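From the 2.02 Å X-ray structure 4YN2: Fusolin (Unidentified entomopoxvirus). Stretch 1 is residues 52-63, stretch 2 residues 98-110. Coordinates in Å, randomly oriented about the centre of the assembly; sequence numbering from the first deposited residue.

Stretch 1 (52-63) TDAISAAQYEFQ
Stretch 2 (98-110) SWSNPFGDKSGVD

A helix packed against a loop cannot rely on a repeating backbone pattern, so the contact often combines a few polar reaches with apolar packing. Fusolin offers a compact example. Residues 52-63 are helical throughout, continuing a helix that begins earlier in the chain, with phi/psi near -63/-41 apart from Phe 62 at -94/-28. Residues 98-110 are irregular: a type I turn from Ser 98 to Asn 101 runs directly into a type II turn from Asn 101 to Gly 104 (58/-148), an extended Asp 105 (-120/106) and Lys 106 (-114/19) follow, and residues 107-110 form a 3-10 segment. The hydrogen bond from Ser 98 N to Gly 104 O (3.2 Å) closes the double turn. The loop advances in the same sense as the helix, for Ala 57 lies nearest Trp 99 (CA to CA 5.8 Å) and Glu 61 nearest Lys 106 (CA to CA 4.8 Å). The contact between the stretches buries 502 Å², both sides summed.

At the start of the contact Asp 53 (chi1 m, chi2 -16°) and Ala 57, one helical turn apart, both point toward the loop. Trp 99, with chi1 p (80°) and chi2 -75°, brings its CH2 to 3.4 Å from Asp 53 CG, while Trp 99 CB lies 3.8 Å from Ala 57 CB. The small alanine suits so close an approach of the two backbones. Water 1 supplements it, donating to Ala 57 O (2.9 Å) and accepting from Asp 105 N (2.9 Å).

Tyr 60, chi1 t and chi2 -87°, reaches the second turn. Its CE1 meets Phe 103 O at 3.4 Å, with the oxygen near the ring plane at the edge, and lies 3.8 Å from Gly 104 CA. Glycine fits here twice over: its phi is positive (58°), and an ideal CB would stand 2.6 Å from Tyr 60 CE1, a clash. Lys 106, chi1 m, chi2 and chi3 t and chi4 146°, extends so that NZ donates to Phe 103 O (2.9 Å); NZ also donates to water 2 (2.8 Å), which lies 2.8 Å from and is hydrogen-bonded to Tyr 60 OH.

Glu 61 is buried, and more of its surface is covered by the other stretch (95 Å²) than that of any other residue here. Its CB points sideways, but chi1 t, chi2 t and chi3 60° carry the carboxylate to the start of the 3-10 segment. There OE2 accepts two weak hydrogen bonds, from Gly 108 N (2.9 Å, 118°) and Val 109 N (3.3 Å, 128°). Gly 108 leaves room for this approach, since an ideal CB would fall 2.8 Å from Glu 61 OE2. The segment is also braced from within: Asp 105, chi1 t, accepts through OD1 from Ser 107 N (3.0 Å) and from Ser 107 OG (2.5 Å), the latter with chi1 p.

An apolar contact completes the far end. Phe 62 CB points away, yet with chi1 m and chi2 -21° its ring end comes nearer, and CE1 meets Val 109 CG2 (valine chi1 t) at 3.9 Å, the methyl at the ring edge.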

# COMPACT_ATOMS: atom_id res chain seq x y z
N THR A 52 16.48 -10.58 22.49
CA THR A 52 17.26 -10.90 21.28
C THR A 52 16.34 -11.50 20.20
O THR A 52 16.49 -11.14 19.03
CB THR A 52 18.43 -11.83 21.61
OG1 THR A 52 19.38 -11.10 22.38
CG2 THR A 52 19.12 -12.38 20.36
N ASP A 53 15.41 -12.39 20.59
CA ASP A 53 14.46 -13.00 19.65
C ASP A 53 13.48 -11.95 19.13
O ASP A 53 13.15 -11.98 17.95
CB ASP A 53 13.68 -14.14 20.33
CG ASP A 53 14.53 -15.33 20.74
OD1 ASP A 53 15.68 -15.44 20.24
OD2 ASP A 53 14.05 -16.15 21.54
N ALA A 54 13.02 -11.04 20.01
CA ALA A 54 12.10 -9.97 19.64
C ALA A 54 12.74 -9.05 18.60
O ALA A 54 12.12 -8.78 17.58
CB ALA A 54 11.70 -9.17 20.88
N ILE A 55 14.01 -8.65 18.82
CA ILE A 55 14.77 -7.82 17.88
C ILE A 55 14.94 -8.55 16.54
O ILE A 55 14.69 -7.97 15.50
CB ILE A 55 16.16 -7.42 18.43
CG1 ILE A 55 16.06 -6.55 19.69
CG2 ILE A 55 16.98 -6.70 17.35
CD1 ILE A 55 17.41 -6.54 20.55
N SER A 56 15.40 -9.81 16.59
CA SER A 56 15.65 -10.58 15.37
C SER A 56 14.38 -10.81 14.55
O SER A 56 14.45 -10.74 13.33
CB SER A 56 16.28 -11.92 15.72
OG SER A 56 17.56 -11.73 16.31
N ALA A 57 13.25 -11.11 15.21
CA ALA A 57 11.98 -11.32 14.51
C ALA A 57 11.50 -10.04 13.83
O ALA A 57 11.09 -10.08 12.67
CB ALA A 57 10.93 -11.82 15.47
N ALA A 58 11.57 -8.92 14.54
CA ALA A 58 11.15 -7.60 14.03
C ALA A 58 12.07 -7.14 12.88
O ALA A 58 11.58 -6.63 11.88
CB ALA A 58 11.16 -6.59 15.16
N GLN A 59 13.38 -7.35 13.01
CA GLN A 59 14.32 -6.99 11.95
C GLN A 59 14.12 -7.85 10.70
O GLN A 59 14.17 -7.33 9.58
CB GLN A 59 15.76 -7.14 12.44
CG GLN A 59 16.20 -6.04 13.38
CD GLN A 59 17.59 -6.29 13.91
OE1 GLN A 59 18.14 -7.39 13.82
NE2 GLN A 59 18.21 -5.26 14.42
N TYR A 60 13.88 -9.16 10.89
CA TYR A 60 13.67 -10.12 9.81
C TYR A 60 12.51 -9.69 8.93
O TYR A 60 12.57 -9.83 7.71
CB TYR A 60 13.42 -11.52 10.42
CG TYR A 60 13.18 -12.62 9.42
CD1 TYR A 60 11.91 -12.88 8.94
CD2 TYR A 60 14.22 -13.45 9.01
CE1 TYR A 60 11.68 -13.91 8.05
CE2 TYR A 60 13.99 -14.51 8.15
CZ TYR A 60 12.71 -14.76 7.68
OH TYR A 60 12.51 -15.77 6.78
N GLU A 61 11.44 -9.14 9.55
CA GLU A 61 10.26 -8.67 8.84
C GLU A 61 10.63 -7.64 7.76
O GLU A 61 10.09 -7.71 6.65
CB GLU A 61 9.27 -8.07 9.86
CG GLU A 61 8.09 -7.33 9.28
CD GLU A 61 7.10 -6.96 10.35
OE1 GLU A 61 7.46 -6.23 11.30
OE2 GLU A 61 5.95 -7.44 10.26
N PHE A 62 11.57 -6.73 8.05
CA PHE A 62 11.99 -5.75 7.05
C PHE A 62 13.20 -6.18 6.25
O PHE A 62 13.29 -5.77 5.10
CB PHE A 62 12.24 -4.40 7.70
CG PHE A 62 11.03 -3.75 8.35
CD1 PHE A 62 9.73 -4.13 8.00
CD2 PHE A 62 11.18 -2.66 9.19
CE1 PHE A 62 8.63 -3.54 8.62
CE2 PHE A 62 10.08 -2.05 9.79
CZ PHE A 62 8.81 -2.52 9.52
N GLN A 63 14.10 -7.01 6.79
CA GLN A 63 15.25 -7.49 6.04
C GLN A 63 14.80 -8.36 4.87
O GLN A 63 15.39 -8.30 3.80
CB GLN A 63 16.22 -8.29 6.94
CG GLN A 63 17.44 -8.87 6.18
CD GLN A 63 18.31 -9.78 7.01
OE1 GLN A 63 18.13 -9.92 8.21
NE2 GLN A 63 19.23 -10.46 6.35
N SER A 98 4.46 -16.39 11.97
CA SER A 98 5.06 -17.18 13.07
C SER A 98 6.57 -17.07 12.96
O SER A 98 7.14 -17.56 11.99
CB SER A 98 4.61 -18.63 12.99
OG SER A 98 3.20 -18.74 13.15
N TRP A 99 7.21 -16.38 13.92
CA TRP A 99 8.64 -16.04 13.87
C TRP A 99 9.60 -17.25 13.77
O TRP A 99 10.62 -17.13 13.10
CB TRP A 99 9.06 -15.15 15.06
CG TRP A 99 9.29 -15.87 16.35
CD1 TRP A 99 8.35 -16.39 17.19
CD2 TRP A 99 10.56 -16.20 16.92
NE1 TRP A 99 8.95 -17.02 18.26
CE2 TRP A 99 10.31 -16.91 18.11
CE3 TRP A 99 11.89 -15.95 16.54
CZ2 TRP A 99 11.35 -17.37 18.93
CZ3 TRP A 99 12.91 -16.41 17.36
CH2 TRP A 99 12.63 -17.10 18.54
N SER A 100 9.26 -18.40 14.37
CA SER A 100 10.13 -19.59 14.37
C SER A 100 9.77 -20.61 13.26
O SER A 100 10.23 -21.75 13.32
CB SER A 100 10.06 -20.26 15.74
OG SER A 100 8.72 -20.45 16.17
N ASN A 101 9.00 -20.21 12.24
CA ASN A 101 8.59 -21.06 11.13
C ASN A 101 9.12 -20.52 9.80
O ASN A 101 9.54 -19.36 9.77
CB ASN A 101 7.07 -21.13 11.11
CG ASN A 101 6.48 -22.06 12.15
OD1 ASN A 101 5.79 -21.62 13.07
ND2 ASN A 101 6.72 -23.36 12.01
N PRO A 102 9.11 -21.31 8.70
CA PRO A 102 9.61 -20.78 7.42
C PRO A 102 8.85 -19.52 7.00
O PRO A 102 7.64 -19.45 7.16
CB PRO A 102 9.39 -21.93 6.42
CG PRO A 102 8.55 -22.92 7.10
CD PRO A 102 8.68 -22.72 8.57
N PHE A 103 9.60 -18.49 6.57
CA PHE A 103 9.12 -17.16 6.15
C PHE A 103 8.85 -16.22 7.34
O PHE A 103 8.56 -15.05 7.13
CB PHE A 103 7.91 -17.24 5.21
CG PHE A 103 8.21 -18.00 3.94
CD1 PHE A 103 9.05 -17.47 2.98
CD2 PHE A 103 7.62 -19.24 3.71
CE1 PHE A 103 9.33 -18.18 1.81
CE2 PHE A 103 7.89 -19.94 2.53
CZ PHE A 103 8.73 -19.40 1.58
N GLY A 104 9.05 -16.72 8.57
CA GLY A 104 8.96 -15.94 9.78
C GLY A 104 7.64 -15.24 10.02
O GLY A 104 6.57 -15.75 9.65
N ASP A 105 7.73 -14.09 10.67
CA ASP A 105 6.59 -13.27 11.04
C ASP A 105 6.69 -11.89 10.40
O ASP A 105 7.46 -11.04 10.85
CB ASP A 105 6.51 -13.15 12.56
CG ASP A 105 5.21 -12.58 13.07
OD1 ASP A 105 4.41 -12.07 12.24
OD2 ASP A 105 4.97 -12.66 14.30
N LYS A 106 5.86 -11.67 9.37
CA LYS A 106 5.77 -10.38 8.70
C LYS A 106 4.37 -9.79 8.94
O LYS A 106 3.95 -8.89 8.22
CB LYS A 106 6.05 -10.55 7.21
CG LYS A 106 7.46 -11.07 6.92
CD LYS A 106 7.49 -11.85 5.65
CE LYS A 106 8.88 -12.35 5.33
NZ LYS A 106 8.86 -13.67 4.64
N SER A 107 3.64 -10.28 9.97
CA SER A 107 2.26 -9.87 10.23
C SER A 107 2.13 -8.43 10.71
O SER A 107 1.04 -7.88 10.62
CB SER A 107 1.59 -10.81 11.23
OG SER A 107 2.25 -10.75 12.49
N GLY A 108 3.21 -7.80 11.14
CA GLY A 108 3.18 -6.39 11.50
C GLY A 108 2.84 -5.52 10.31
O GLY A 108 2.18 -4.49 10.44
N VAL A 109 3.26 -5.95 9.11
CA VAL A 109 3.01 -5.22 7.87
C VAL A 109 1.53 -5.36 7.45
O VAL A 109 1.06 -4.58 6.62
CB VAL A 109 4.01 -5.69 6.78
CG1 VAL A 109 3.69 -5.10 5.41
CG2 VAL A 109 5.43 -5.33 7.18
N ASP A 110 0.79 -6.31 8.02
CA ASP A 110 -0.61 -6.51 7.68
C ASP A 110 -1.57 -5.79 8.61
O ASP A 110 -2.77 -5.89 8.39
CB ASP A 110 -0.94 -8.01 7.66
CG ASP A 110 -2.17 -8.34 6.84
OD1 ASP A 110 -2.19 -8.00 5.63
OD2 ASP A 110 -3.14 -8.87 7.41
O HOH W 1 9.93 -12.54 11.78
O HOH W 2 11.38 -14.76 4.44